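Local coordinates for protein putative methylthioribose-1-phosphate isomerase (Pyrococcus horikoshii OT3, PDB 6A34) that probably catalyses the isomerisation of 5-methylthioribose 1-phosphate to 5-methylthioribulose 1-phosphate, a step of the methionine salvage pathway, at residues 13-18 with 138-143; 153-158 with 184-189; 162-167 with 228-233. All blocks are in the same frame, centred on the assembly; numbering follows the deposited sequence.

Interaction 1 (13-18 with 138-143); sequences LPRTVE and KIADED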
ATOM      1  N   LEU A  13      14.797 -22.652  -9.125  1.00 41.56           N
ATOM      2  CA  LEU A  13      15.710 -21.552  -9.189  1.00 41.59           C
ATOM      3  C   LEU A  13      17.110 -22.037  -8.839  1.00 40.19           C
ATOM      4  O   LEU A  13      17.273 -22.856  -7.928  1.00 34.89           O
ATOM      5  CB  LEU A  13      15.284 -20.468  -8.188  1.00 40.64           C
ATOM      6  CG  LEU A  13      14.042 -19.656  -8.554  1.00 41.75           C
ATOM      7  CD1 LEU A  13      13.615 -18.781  -7.388  1.00 37.80           C
ATOM      8  CD2 LEU A  13      14.262 -18.802  -9.792  1.00 40.87           C
ATOM      9  N   PRO A  14      18.154 -21.449  -9.468  1.00 39.67           N
ATOM     10  CA  PRO A  14      19.524 -21.594  -8.987  1.00 40.44           C
ATOM     11  C   PRO A  14      19.695 -20.799  -7.690  1.00 39.18           C
ATOM     12  O   PRO A  14      18.833 -19.967  -7.345  1.00 38.40           O
ATOM     13  CB  PRO A  14      20.370 -20.900 -10.062  1.00 44.30           C
ATOM     14  CG  PRO A  14      19.443 -19.802 -10.541  1.00 46.44           C
ATOM     15  CD  PRO A  14      18.060 -20.434 -10.528  1.00 41.06           C
ATOM     16  N   ARG A  15      20.808 -21.051  -6.998  1.00 37.87           N
ATOM     17  CA  ARG A  15      21.199 -20.260  -5.873  1.00 35.27           C
ATOM     18  C   ARG A  15      21.262 -18.793  -6.320  1.00 37.26           C
ATOM     19  O   ARG A  15      21.552 -18.488  -7.469  1.00 34.19           O
ATOM     20  CB  ARG A  15      22.491 -20.811  -5.263  1.00 36.85           C
ATOM     21  CG  ARG A  15      22.232 -21.887  -4.223  1.00 40.12           C
ATOM     22  CD  ARG A  15      23.179 -23.047  -4.032  1.00 37.83           C
ATOM     23  NE  ARG A  15      24.041 -22.764  -2.917  1.00 37.92           N
ATOM     24  CZ  ARG A  15      24.558 -23.605  -2.017  1.00 34.98           C
ATOM     25  NH1 ARG A  15      25.615 -23.182  -1.365  1.00 32.47           N
ATOM     26  NH2 ARG A  15      24.046 -24.780  -1.707  1.00 34.25           N
ATOM     27  N   THR A  16      20.892 -17.915  -5.390  1.00 38.15           N
ATOM     28  CA  THR A  16      20.901 -16.466  -5.548  1.00 39.73           C
ATOM     29  C   THR A  16      22.321 -15.987  -5.852  1.00 36.43           C
ATOM     30  O   THR A  16      22.509 -15.038  -6.585  1.00 37.12           O
ATOM     31  CB  THR A  16      20.365 -15.795  -4.273  1.00 36.90           C
ATOM     32  OG1 THR A  16      19.013 -16.228  -4.107  1.00 34.03           O
ATOM     33  CG2 THR A  16      20.458 -14.289  -4.300  1.00 32.74           C
ATOM     34  N   VAL A  17      23.287 -16.650  -5.224  1.00 35.96           N
ATOM     35  CA  VAL A  17      24.709 -16.443  -5.384  1.00 35.56           C
ATOM     36  C   VAL A  17      25.348 -17.835  -5.358  1.00 36.77           C
ATOM     37  O   VAL A  17      25.035 -18.624  -4.426  1.00 30.32           O
ATOM     38  CB  VAL A  17      25.310 -15.576  -4.256  1.00 37.69           C
ATOM     39  CG1 VAL A  17      26.774 -15.257  -4.503  1.00 38.42           C
ATOM     40  CG2 VAL A  17      24.543 -14.291  -4.031  1.00 44.77           C
ATOM     41  N   GLU A  18      26.263 -18.084  -6.311  1.00 40.06           N
ATOM     42  CA  GLU A  18      26.985 -19.377  -6.499  1.00 45.16           C
ATOM     43  C   GLU A  18      28.461 -19.066  -6.841  1.00 44.48           C
ATOM     44  O   GLU A  18      28.786 -18.002  -7.429  1.00 39.14           O
ATOM     45  CB  GLU A  18      26.320 -20.171  -7.630  1.00 52.65           C
ATOM     46  CG  GLU A  18      26.059 -21.646  -7.365  1.00 60.13           C
ATOM     47  CD  GLU A  18      25.071 -22.205  -8.390  1.00 66.52           C
ATOM     48  OE1 GLU A  18      25.310 -21.960  -9.596  1.00 65.41           O
ATOM     49  OE2 GLU A  18      24.014 -22.802  -7.996  1.00 58.27           O
ATOM     50  N   LYS A 138      31.214 -22.779   3.052  1.00 38.89           N
ATOM     51  CA  LYS A 138      30.587 -23.066   4.324  1.00 42.54           C
ATOM     52  C   LYS A 138      29.545 -21.979   4.664  1.00 36.12           C
ATOM     53  O   LYS A 138      28.510 -22.299   5.171  1.00 34.55           O
ATOM     54  CB  LYS A 138      31.645 -23.159   5.426  1.00 44.73           C
ATOM     55  CG  LYS A 138      32.132 -24.546   5.807  1.00 47.94           C
ATOM     56  CD  LYS A 138      33.011 -24.421   7.053  1.00 56.38           C
ATOM     57  CE  LYS A 138      33.770 -25.662   7.473  1.00 57.79           C
ATOM     58  NZ  LYS A 138      34.750 -25.306   8.530  1.00 59.57           N
ATOM     59  N   ILE A 139      29.879 -20.708   4.417  1.00 37.15           N
ATOM     60  CA  ILE A 139      29.001 -19.596   4.685  1.00 38.69           C
ATOM     61  C   ILE A 139      27.721 -19.768   3.858  1.00 39.58           C
ATOM     62  O   ILE A 139      26.622 -19.720   4.393  1.00 45.08           O
ATOM     63  CB  ILE A 139      29.721 -18.260   4.435  1.00 38.16           C
ATOM     64  CG1 ILE A 139      30.843 -18.058   5.454  1.00 38.06           C
ATOM     65  CG2 ILE A 139      28.744 -17.076   4.451  1.00 39.19           C
ATOM     66  CD1 ILE A 139      31.843 -16.979   5.062  1.00 38.77           C
ATOM     67  N   ALA A 140      27.871 -20.042   2.560  1.00 43.19           N
ATOM     68  CA  ALA A 140      26.731 -20.188   1.683  1.00 40.56           C
ATOM     69  C   ALA A 140      25.899 -21.390   2.125  1.00 40.06           C
ATOM     70  O   ALA A 140      24.696 -21.232   2.304  1.00 36.25           O
ATOM     71  CB  ALA A 140      27.145 -20.306   0.244  1.00 42.82           C
ATOM     72  N   ASP A 141      26.543 -22.553   2.317  1.00 36.54           N
ATOM     73  CA  ASP A 141      25.840 -23.811   2.589  1.00 35.24           C
ATOM     74  C   ASP A 141      25.092 -23.760   3.930  1.00 34.84           C
ATOM     75  O   ASP A 141      24.079 -24.416   4.075  1.00 37.75           O
ATOM     76  CB  ASP A 141      26.783 -25.023   2.602  1.00 39.89           C
ATOM     77  CG  ASP A 141      27.456 -25.313   1.267  1.00 43.93           C
ATOM     78  OD1 ASP A 141      26.894 -24.907   0.224  1.00 44.79           O
ATOM     79  OD2 ASP A 141      28.584 -25.872   1.289  1.00 44.96           O
ATOM     80  N   GLU A 142      25.640 -23.055   4.914  1.00 33.46           N
ATOM     81  CA  GLU A 142      25.019 -22.898   6.228  1.00 41.80           C
ATOM     82  C   GLU A 142      23.684 -22.152   6.083  1.00 39.38           C
ATOM     83  O   GLU A 142      22.736 -22.440   6.798  1.00 36.74           O
ATOM     84  CB  GLU A 142      25.926 -22.120   7.193  1.00 40.19           C
ATOM     85  CG  GLU A 142      26.915 -23.017   7.928  1.00 42.66           C
ATOM     86  CD  GLU A 142      28.173 -22.331   8.444  1.00 43.60           C
ATOM     87  OE1 GLU A 142      28.147 -21.096   8.639  1.00 42.27           O
ATOM     88  OE2 GLU A 142      29.192 -23.034   8.633  1.00 50.31           O
ATOM     89  N   ASP A 143      23.646 -21.149   5.202  1.00 37.16           N
ATOM     90  CA  ASP A 143      22.436 -20.401   5.008  1.00 35.92           C
ATOM     91  C   ASP A 143      21.389 -21.341   4.424  1.00 34.89           C
ATOM     92  O   ASP A 143      20.262 -21.432   4.930  1.00 31.90           O
ATOM     93  CB  ASP A 143      22.602 -19.189   4.106  1.00 37.73           C
ATOM     94  CG  ASP A 143      21.331 -18.364   4.094  1.00 37.93           C
ATOM     95  OD1 ASP A 143      20.984 -17.825   5.167  1.00 36.75           O
ATOM     96  OD2 ASP A 143      20.675 -18.328   3.041  1.00 33.83           O
TER

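Interaction 2 (153-158 with 184-189); sequences YGAEVL and VRVMHK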
ATOM      1  N   TYR A 153      10.287 -27.083   9.777  1.00 34.24           N
ATOM      2  CA  TYR A 153       9.703 -26.706  11.096  1.00 36.29           C
ATOM      3  C   TYR A 153       8.433 -25.873  10.912  1.00 34.50           C
ATOM      4  O   TYR A 153       7.431 -26.160  11.526  1.00 35.94           O
ATOM      5  CB  TYR A 153      10.660 -25.888  11.947  1.00 35.28           C
ATOM      6  CG  TYR A 153      11.714 -26.699  12.647  1.00 38.56           C
ATOM      7  CD1 TYR A 153      11.358 -27.707  13.525  1.00 39.10           C
ATOM      8  CD2 TYR A 153      13.063 -26.414  12.484  1.00 38.38           C
ATOM      9  CE1 TYR A 153      12.314 -28.439  14.206  1.00 40.40           C
ATOM     10  CE2 TYR A 153      14.032 -27.150  13.138  1.00 39.64           C
ATOM     11  CZ  TYR A 153      13.652 -28.165  13.998  1.00 38.83           C
ATOM     12  OH  TYR A 153      14.581 -28.873  14.676  1.00 43.63           O
ATOM     13  N   GLY A 154       8.485 -24.899   9.993  1.00 35.29           N
ATOM     14  CA  GLY A 154       7.346 -24.028   9.723  1.00 34.77           C
ATOM     15  C   GLY A 154       6.193 -24.782   9.093  1.00 35.12           C
ATOM     16  O   GLY A 154       5.046 -24.528   9.408  1.00 31.58           O
ATOM     17  N   ALA A 155       6.508 -25.712   8.186  1.00 35.73           N
ATOM     18  CA  ALA A 155       5.479 -26.481   7.491  1.00 38.19           C
ATOM     19  C   ALA A 155       4.697 -27.387   8.465  1.00 38.92           C
ATOM     20  O   ALA A 155       3.544 -27.678   8.182  1.00 41.18           O
ATOM     21  CB  ALA A 155       6.092 -27.274   6.360  1.00 38.55           C
ATOM     22  N   GLU A 156       5.305 -27.807   9.586  1.00 39.81           N
ATOM     23  CA  GLU A 156       4.616 -28.630  10.621  1.00 48.44           C
ATOM     24  C   GLU A 156       3.521 -27.823  11.338  1.00 46.36           C
ATOM     25  O   GLU A 156       2.538 -28.388  11.777  1.00 46.47           O
ATOM     26  CB  GLU A 156       5.540 -29.104  11.753  1.00 56.25           C
ATOM     27  CG  GLU A 156       6.575 -30.155  11.377  1.00 69.43           C
ATOM     28  CD  GLU A 156       6.062 -31.494  10.857  1.00 84.32           C
ATOM     29  OE1 GLU A 156       6.838 -32.195  10.163  1.00 93.84           O
ATOM     30  OE2 GLU A 156       4.899 -31.847  11.151  1.00 88.21           O
ATOM     31  N   VAL A 157       3.730 -26.511  11.516  1.00 42.86           N
ATOM     32  CA  VAL A 157       2.927 -25.722  12.460  1.00 36.36           C
ATOM     33  C   VAL A 157       1.879 -24.875  11.729  1.00 36.00           C
ATOM     34  O   VAL A 157       0.885 -24.561  12.326  1.00 37.63           O
ATOM     35  CB  VAL A 157       3.800 -24.849  13.386  1.00 36.62           C
ATOM     36  CG1 VAL A 157       4.653 -25.684  14.345  1.00 36.92           C
ATOM     37  CG2 VAL A 157       4.658 -23.862  12.620  1.00 34.09           C
ATOM     38  N   LEU A 158       2.123 -24.455  10.478  1.00 37.44           N
ATOM     39  CA  LEU A 158       1.103 -23.732   9.719  1.00 36.12           C
ATOM     40  C   LEU A 158      -0.011 -24.694   9.331  1.00 38.17           C
ATOM     41  O   LEU A 158       0.236 -25.852   9.009  1.00 43.44           O
ATOM     42  CB  LEU A 158       1.661 -23.118   8.434  1.00 33.46           C
ATOM     43  CG  LEU A 158       2.664 -21.981   8.566  1.00 35.66           C
ATOM     44  CD1 LEU A 158       2.660 -21.134   7.301  1.00 36.76           C
ATOM     45  CD2 LEU A 158       2.401 -21.125   9.778  1.00 38.67           C
ATOM     46  N   VAL A 184       6.859 -22.086   2.611  1.00 31.22           N
ATOM     47  CA  VAL A 184       5.838 -22.186   1.588  1.00 31.28           C
ATOM     48  C   VAL A 184       6.260 -23.174   0.488  1.00 31.99           C
ATOM     49  O   VAL A 184       5.390 -23.847  -0.097  1.00 33.22           O
ATOM     50  CB  VAL A 184       5.437 -20.814   1.029  1.00 29.13           C
ATOM     51  CG1 VAL A 184       4.832 -19.941   2.112  1.00 29.28           C
ATOM     52  CG2 VAL A 184       6.591 -20.104   0.351  1.00 31.29           C
ATOM     53  N   ARG A 185       7.562 -23.318   0.227  1.00 32.48           N
ATOM     54  CA  ARG A 185       8.005 -24.341  -0.779  1.00 31.86           C
ATOM     55  C   ARG A 185       7.751 -25.764  -0.237  1.00 31.17           C
ATOM     56  O   ARG A 185       7.187 -26.591  -0.909  1.00 28.78           O
ATOM     57  CB  ARG A 185       9.453 -24.081  -1.198  1.00 30.81           C
ATOM     58  CG  ARG A 185       9.563 -22.942  -2.200  1.00 31.63           C
ATOM     59  CD  ARG A 185      11.007 -22.536  -2.435  1.00 34.71           C
ATOM     60  NE  ARG A 185      11.108 -21.700  -3.632  1.00 35.84           N
ATOM     61  CZ  ARG A 185      11.102 -20.376  -3.630  1.00 34.40           C
ATOM     62  NH1 ARG A 185      11.249 -19.719  -2.489  1.00 32.56           N
ATOM     63  NH2 ARG A 185      10.945 -19.715  -4.772  1.00 32.36           N
ATOM     64  N   VAL A 186       8.057 -26.010   1.039  1.00 30.01           N
ATOM     65  CA  VAL A 186       7.786 -27.305   1.610  1.00 31.80           C
ATOM     66  C   VAL A 186       6.275 -27.571   1.608  1.00 37.34           C
ATOM     67  O   VAL A 186       5.831 -28.660   1.240  1.00 41.45           O
ATOM     68  CB  VAL A 186       8.384 -27.428   3.016  1.00 28.63           C
ATOM     69  CG1 VAL A 186       7.910 -28.686   3.692  1.00 28.72           C
ATOM     70  CG2 VAL A 186       9.894 -27.381   2.981  1.00 32.45           C
ATOM     71  N   MET A 187       5.483 -26.570   2.013  1.00 36.76           N
ATOM     72  CA  MET A 187       4.054 -26.705   2.054  1.00 35.20           C
ATOM     73  C   MET A 187       3.533 -27.031   0.646  1.00 34.85           C
ATOM     74  O   MET A 187       2.611 -27.836   0.501  1.00 33.91           O
ATOM     75  CB  MET A 187       3.383 -25.425   2.583  1.00 33.23           C
ATOM     76  CG  MET A 187       3.599 -25.214   4.060  1.00 35.66           C
ATOM     77  SD  MET A 187       2.727 -23.778   4.726  1.00 36.74           S
ATOM     78  CE  MET A 187       1.020 -24.307   4.542  1.00 37.75           C
ATOM     79  N   HIS A 188       4.089 -26.374  -0.377  1.00 35.43           N
ATOM     80  CA  HIS A 188       3.600 -26.535  -1.762  1.00 37.75           C
ATOM     81  C   HIS A 188       3.851 -27.976  -2.233  1.00 40.35           C
ATOM     82  O   HIS A 188       2.970 -28.622  -2.797  1.00 37.57           O
ATOM     83  CB  HIS A 188       4.235 -25.498  -2.701  1.00 36.47           C
ATOM     84  CG  HIS A 188       3.915 -25.718  -4.139  1.00 36.69           C
ATOM     85  ND1 HIS A 188       2.667 -25.461  -4.662  1.00 39.34           N
ATOM     86  CD2 HIS A 188       4.659 -26.176  -5.163  1.00 35.76           C
ATOM     87  CE1 HIS A 188       2.663 -25.731  -5.956  1.00 35.26           C
ATOM     88  NE2 HIS A 188       3.860 -26.183  -6.281  1.00 34.58           N
ATOM     89  N   LYS A 189       5.059 -28.474  -1.977  1.00 40.55           N
ATOM     90  CA  LYS A 189       5.415 -29.861  -2.294  1.00 44.23           C
ATOM     91  C   LYS A 189       4.478 -30.828  -1.568  1.00 43.49           C
ATOM     92  O   LYS A 189       4.096 -31.867  -2.140  1.00 39.43           O
ATOM     93  CB  LYS A 189       6.853 -30.205  -1.871  1.00 50.22           C
ATOM     94  CG  LYS A 189       7.815 -30.454  -3.017  1.00 56.48           C
ATOM     95  CD  LYS A 189       7.865 -29.283  -3.979  1.00 61.40           C
ATOM     96  CE  LYS A 189       7.531 -29.671  -5.401  1.00 62.71           C
ATOM     97  NZ  LYS A 189       7.788 -28.544  -6.327  1.00 69.89           N
TER

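Interaction 3 (162-167 with 228-233); sequences NILTHC and NAAAFV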
ATOM      1  N   ASN A 162      -4.795 -21.344   2.968  1.00 31.46           N
ATOM      2  CA  ASN A 162      -4.484 -20.082   2.428  1.00 31.79           C
ATOM      3  C   ASN A 162      -3.588 -19.359   3.439  1.00 32.00           C
ATOM      4  O   ASN A 162      -3.986 -19.094   4.581  1.00 33.10           O
ATOM      5  CB  ASN A 162      -5.784 -19.337   2.110  1.00 33.31           C
ATOM      6  CG  ASN A 162      -6.706 -20.099   1.171  1.00 34.76           C
ATOM      7  OD1 ASN A 162      -6.273 -20.971   0.405  1.00 40.76           O
ATOM      8  ND2 ASN A 162      -7.986 -19.765   1.208  1.00 33.94           N
ATOM      9  N   ILE A 163      -2.372 -19.059   3.000  1.00 32.83           N
ATOM     10  CA  ILE A 163      -1.368 -18.349   3.758  1.00 33.20           C
ATOM     11  C   ILE A 163      -1.175 -16.958   3.151  1.00 31.02           C
ATOM     12  O   ILE A 163      -1.258 -16.811   1.947  1.00 31.40           O
ATOM     13  CB  ILE A 163      -0.037 -19.112   3.716  1.00 30.57           C
ATOM     14  CG1 ILE A 163      -0.214 -20.584   4.094  1.00 31.26           C
ATOM     15  CG2 ILE A 163       0.981 -18.388   4.579  1.00 31.23           C
ATOM     16  CD1 ILE A 163      -0.858 -20.795   5.452  1.00 32.53           C
ATOM     17  N   LEU A 164      -0.851 -15.974   3.992  1.00 28.34           N
ATOM     18  CA  LEU A 164      -0.560 -14.587   3.516  1.00 31.40           C
ATOM     19  C   LEU A 164       0.824 -14.167   4.031  1.00 26.09           C
ATOM     20  O   LEU A 164       1.234 -14.497   5.126  1.00 27.66           O
ATOM     21  CB  LEU A 164      -1.767 -13.714   3.901  1.00 29.38           C
ATOM     22  CG  LEU A 164      -1.713 -12.195   4.120  1.00 36.75           C
ATOM     23  CD1 LEU A 164      -0.356 -11.538   4.072  1.00 39.77           C
ATOM     24  CD2 LEU A 164      -2.705 -11.465   3.228  1.00 33.45           C
ATOM     25  N   THR A 165       1.576 -13.499   3.174  1.00 25.46           N
ATOM     26  CA  THR A 165       2.883 -12.995   3.557  1.00 28.61           C
ATOM     27  C   THR A 165       3.067 -11.592   2.989  1.00 29.73           C
ATOM     28  O   THR A 165       2.155 -11.013   2.356  1.00 25.54           O
ATOM     29  CB  THR A 165       4.002 -13.967   3.155  1.00 25.83           C
ATOM     30  OG1 THR A 165       5.224 -13.655   3.833  1.00 26.28           O
ATOM     31  CG2 THR A 165       4.248 -13.991   1.672  1.00 27.01           C
ATOM     32  N   HIS A 166       4.246 -11.056   3.316  1.00 30.91           N
ATOM     33  CA  HIS A 166       4.595  -9.686   3.199  1.00 29.41           C
ATOM     34  C   HIS A 166       6.059  -9.599   2.773  1.00 31.15           C
ATOM     35  O   HIS A 166       6.902 -10.370   3.238  1.00 32.07           O
ATOM     36  CB  HIS A 166       4.334  -9.008   4.549  1.00 29.08           C
ATOM     37  CG  HIS A 166       4.236  -7.516   4.490  1.00 29.48           C
ATOM     38  ND1 HIS A 166       3.098  -6.872   4.074  1.00 29.97           N
ATOM     39  CD2 HIS A 166       5.108  -6.538   4.819  1.00 30.53           C
ATOM     40  CE1 HIS A 166       3.274  -5.559   4.143  1.00 29.12           C
ATOM     41  NE2 HIS A 166       4.491  -5.323   4.600  1.00 27.96           N
ATOM     42  N   CYS A 167       6.353  -8.630   1.911  1.00 32.75           N
ATOM     43  CA  CYS A 167       7.707  -8.345   1.459  1.00 33.53           C
ATOM     44  C   CYS A 167       8.264  -9.532   0.671  1.00 32.97           C
ATOM     45  O   CYS A 167       7.494 -10.255   0.028  1.00 31.61           O
ATOM     46  CB  CYS A 167       8.645  -7.981   2.610  1.00 32.84           C
ATOM     47  SG  CYS A 167      10.002  -6.917   2.043  1.00 38.22           S
ATOM     48  N   ASN A 228      -3.394  -2.417   1.360  1.00 29.74           N
ATOM     49  CA  ASN A 228      -4.707  -2.017   1.800  1.00 30.55           C
ATOM     50  C   ASN A 228      -5.657  -3.209   1.862  1.00 28.19           C
ATOM     51  O   ASN A 228      -6.610  -3.193   2.616  1.00 30.30           O
ATOM     52  CB  ASN A 228      -5.330  -0.964   0.860  1.00 30.85           C
ATOM     53  CG  ASN A 228      -4.913   0.446   1.207  1.00 34.41           C
ATOM     54  OD1 ASN A 228      -4.630   0.745   2.379  1.00 35.97           O
ATOM     55  ND2 ASN A 228      -4.887   1.312   0.212  1.00 27.33           N
ATOM     56  N   ALA A 229      -5.466  -4.208   1.014  1.00 27.41           N
ATOM     57  CA  ALA A 229      -6.482  -5.242   0.941  1.00 28.06           C
ATOM     58  C   ALA A 229      -6.210  -6.381   1.925  1.00 27.86           C
ATOM     59  O   ALA A 229      -6.984  -7.353   1.978  1.00 27.85           O
ATOM     60  CB  ALA A 229      -6.538  -5.785  -0.483  1.00 33.72           C
ATOM     61  N   ALA A 230      -5.091  -6.363   2.652  1.00 29.93           N
ATOM     62  CA  ALA A 230      -4.806  -7.583   3.475  1.00 29.30           C
ATOM     63  C   ALA A 230      -5.894  -7.743   4.545  1.00 26.62           C
ATOM     64  O   ALA A 230      -6.303  -8.842   4.874  1.00 25.98           O
ATOM     65  CB  ALA A 230      -3.423  -7.526   4.065  1.00 28.11           C
ATOM     66  N   ALA A 231      -6.387  -6.623   5.069  1.00 27.12           N
ATOM     67  CA  ALA A 231      -7.392  -6.662   6.129  1.00 25.91           C
ATOM     68  C   ALA A 231      -8.685  -7.221   5.559  1.00 27.93           C
ATOM     69  O   ALA A 231      -9.378  -7.937   6.197  1.00 27.48           O
ATOM     70  CB  ALA A 231      -7.616  -5.285   6.656  1.00 26.84           C
ATOM     71  N   PHE A 232      -8.958  -6.870   4.302  1.00 33.66           N
ATOM     72  CA  PHE A 232     -10.154  -7.288   3.623  1.00 33.94           C
ATOM     73  C   PHE A 232     -10.129  -8.805   3.410  1.00 27.43           C
ATOM     74  O   PHE A 232     -11.070  -9.528   3.744  1.00 27.04           O
ATOM     75  CB  PHE A 232     -10.297  -6.553   2.289  1.00 39.52           C
ATOM     76  CG  PHE A 232     -11.546  -6.960   1.549  1.00 43.65           C
ATOM     77  CD1 PHE A 232     -12.772  -6.408   1.884  1.00 40.76           C
ATOM     78  CD2 PHE A 232     -11.499  -7.949   0.572  1.00 46.07           C
ATOM     79  CE1 PHE A 232     -13.922  -6.779   1.207  1.00 44.47           C
ATOM     80  CE2 PHE A 232     -12.657  -8.353  -0.080  1.00 48.91           C
ATOM     81  CZ  PHE A 232     -13.861  -7.747   0.227  1.00 50.02           C
ATOM     82  N   VAL A 233      -9.025  -9.319   2.887  1.00 27.85           N
ATOM     83  CA  VAL A 233      -9.000 -10.729   2.625  1.00 28.92           C
ATOM     84  C   VAL A 233      -9.051 -11.512   3.940  1.00 28.73           C
ATOM     85  O   VAL A 233      -9.559 -12.634   3.936  1.00 29.71           O
ATOM     86  CB  VAL A 233      -7.854 -11.163   1.700  1.00 27.88           C
ATOM     87  CG1 VAL A 233      -7.935 -10.403   0.392  1.00 27.53           C
ATOM     88  CG2 VAL A 233      -6.482 -11.026   2.311  1.00 30.52           C
TER

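Interaction 1 (13-18 with 138-143)
R15, in the extended backbone just before strand 17-20, faces A140 and D141 in the middle of helix 125-157, with 9.4 Å between R15 CA and A140 CA and one long side chain spanning the gap. T16 breaks the extended course with helical backbone angles before V17 starts the strand. The contact is carried by the guanidinium of R15. Its NH1 donates to D141 OD1 at 2.7 Å, and the bond is nearly straight, 169° at the hydrogen. OD1 lies at the edge of the guanidinium, close to its plane, and is itself met almost head-on along its C-O bond. The two flat groups stand nearly perpendicular, 82° apart, so this salt bridge rests on a single strong hydrogen bond rather than on the side-by-side, two-bond pairing of guanidinium and carboxylate. The R15 chain is bent at chi2 (146°) and chi3, and its end reaches the helix close enough for NH1 to lie 3.6 Å from A140 CB. D141 starts out along the flank of its helix, and its carboxylate comes back toward the arginine. Each charge thus has its mate at a site that is only partly buried, while the methyl of A140 lies deeper. A140 also packs on F68 of helix 59-76, and V17 on A65 of the same helix, which is therefore a neighbour common to both segments. T16 OG1 meets the main-chain oxygens of S171 and T174, tying the loop down next to the bridge. The salt bridge joins the loop leading into the small three-stranded antiparallel sheet to helix 125-157, within the N-terminal part of this MtnA-family enzyme.

Interaction 2 (153-158 with 184-189)
V186 and M187 of helix 180-189 lie against A155, late in helix 125-157, and L158 in the chain that follows; A155 CA and M187 CA come within 5.6 Å. So close an approach of two backbones is consistent with the small methyl of A155 at this point. Taking the second segment in order, V184 turns from the contact and packs on L196 of strand 193-199. R185 also belongs to the far side, where its guanidinium forms salt bridges with D218 and E214. V186 is the first to touch: with CG1 anti to the backbone N (chi1 171°), that branch meets A155 CB at 3.5 Å. The helix is the connection of a beta-alpha-beta crossover, leading from strand 161-165 to its parallel neighbour 193-199 in the Rossmann-like sheet, and helix 125-157 feeds into the first of these strands. M187 comes next and reaches furthest. Its CG lies beside A155 CB at 4.0 Å; from there the chain runs on extended (chi2 -176°) to SD, which rests on L158, 3.7 Å from CD1 and 3.9 Å from CB. The bend at chi3 (67°) then sets the methyl CE, 4.1 Å from L158 CB, and the two side chains cross at about a right angle. An alanine here would take away CG, the sulfur and its methyl, and is likely to cost A155 and L158 their cover from this side and open a gap beside them. H188, the next residue, points elsewhere and packs on L193 at the start of strand 193-199.

Interaction 3 (162-167 with 228-233)
L164, extended in strand 161-165, faces A230 and V233 of helix 230-235, with 8.2 Å from L164 CA to A230 CA. A230 and V233, about one turn apart, both point at the strand, and the backbone here is secured by the bond from V233 N to A229 O, 3.0 Å. A single branch of the leucine does all the touching: CD2 reaches across to the helix and lies 3.9 Å from V233 CG2 and 4.1 Å from A230 CB. These are ordinary van der Waals separations among three buried residues. The leucine's CB already points toward the helix, and chi1 of 155°, with CG roughly anti to the backbone N, carries the branches on; its chi2 of -6° is close to eclipsed, an unusual setting for leucine. V233 offers CG2, the branch lying between its backbone N and carbonyl carbon, and the valine and leucine side chains cross at about a right angle. In the Rossmann-like domain this is strand-to-helix packing on one face of a sheet with strand order 3-2-1-4-5-6-7. Strand 161-165 is the first of these in the chain, with 193-199 and 241-244 as parallel neighbours, and helix 230-235 belongs to the long crossover from edge strand 222-225 back to 241-244. V239 touches both L164 and V233, and W197 packs on the leucine from the neighbouring strand. V233 and F232 also meet Y319 of the second subunit, so the helix lies between the sheet and the dimer partner. Just past the strand comes C167, predicted to stabilise the transition state; beside it H166 is held at both ring nitrogens, ND1 by D199 and NE2 by the main-chain oxygen of I259.

Overall arrangement
From the N terminus, interaction 1 comes first: it closes a long, mostly helical loop by joining the lead-in to strand 17-20 to helix 125-157. Further along that same helix, interaction 2 opens, and it closes on helix 180-189. Interaction 3 starts at strand 161-165, before interaction 2 has closed, and ends at helix 230-235, so these two cross while interaction 1 precedes both. Helix 125-157 thereby links the N-terminal part to the Rossmann-like domain. The contacts also touch: L13 CD1 lies 3.9 Å from R185 NH2, and I163 CG1 lies 3.9 Å from M187 CE. Interactions 1 and 3 remain about 13 Å apart at their nearest atoms.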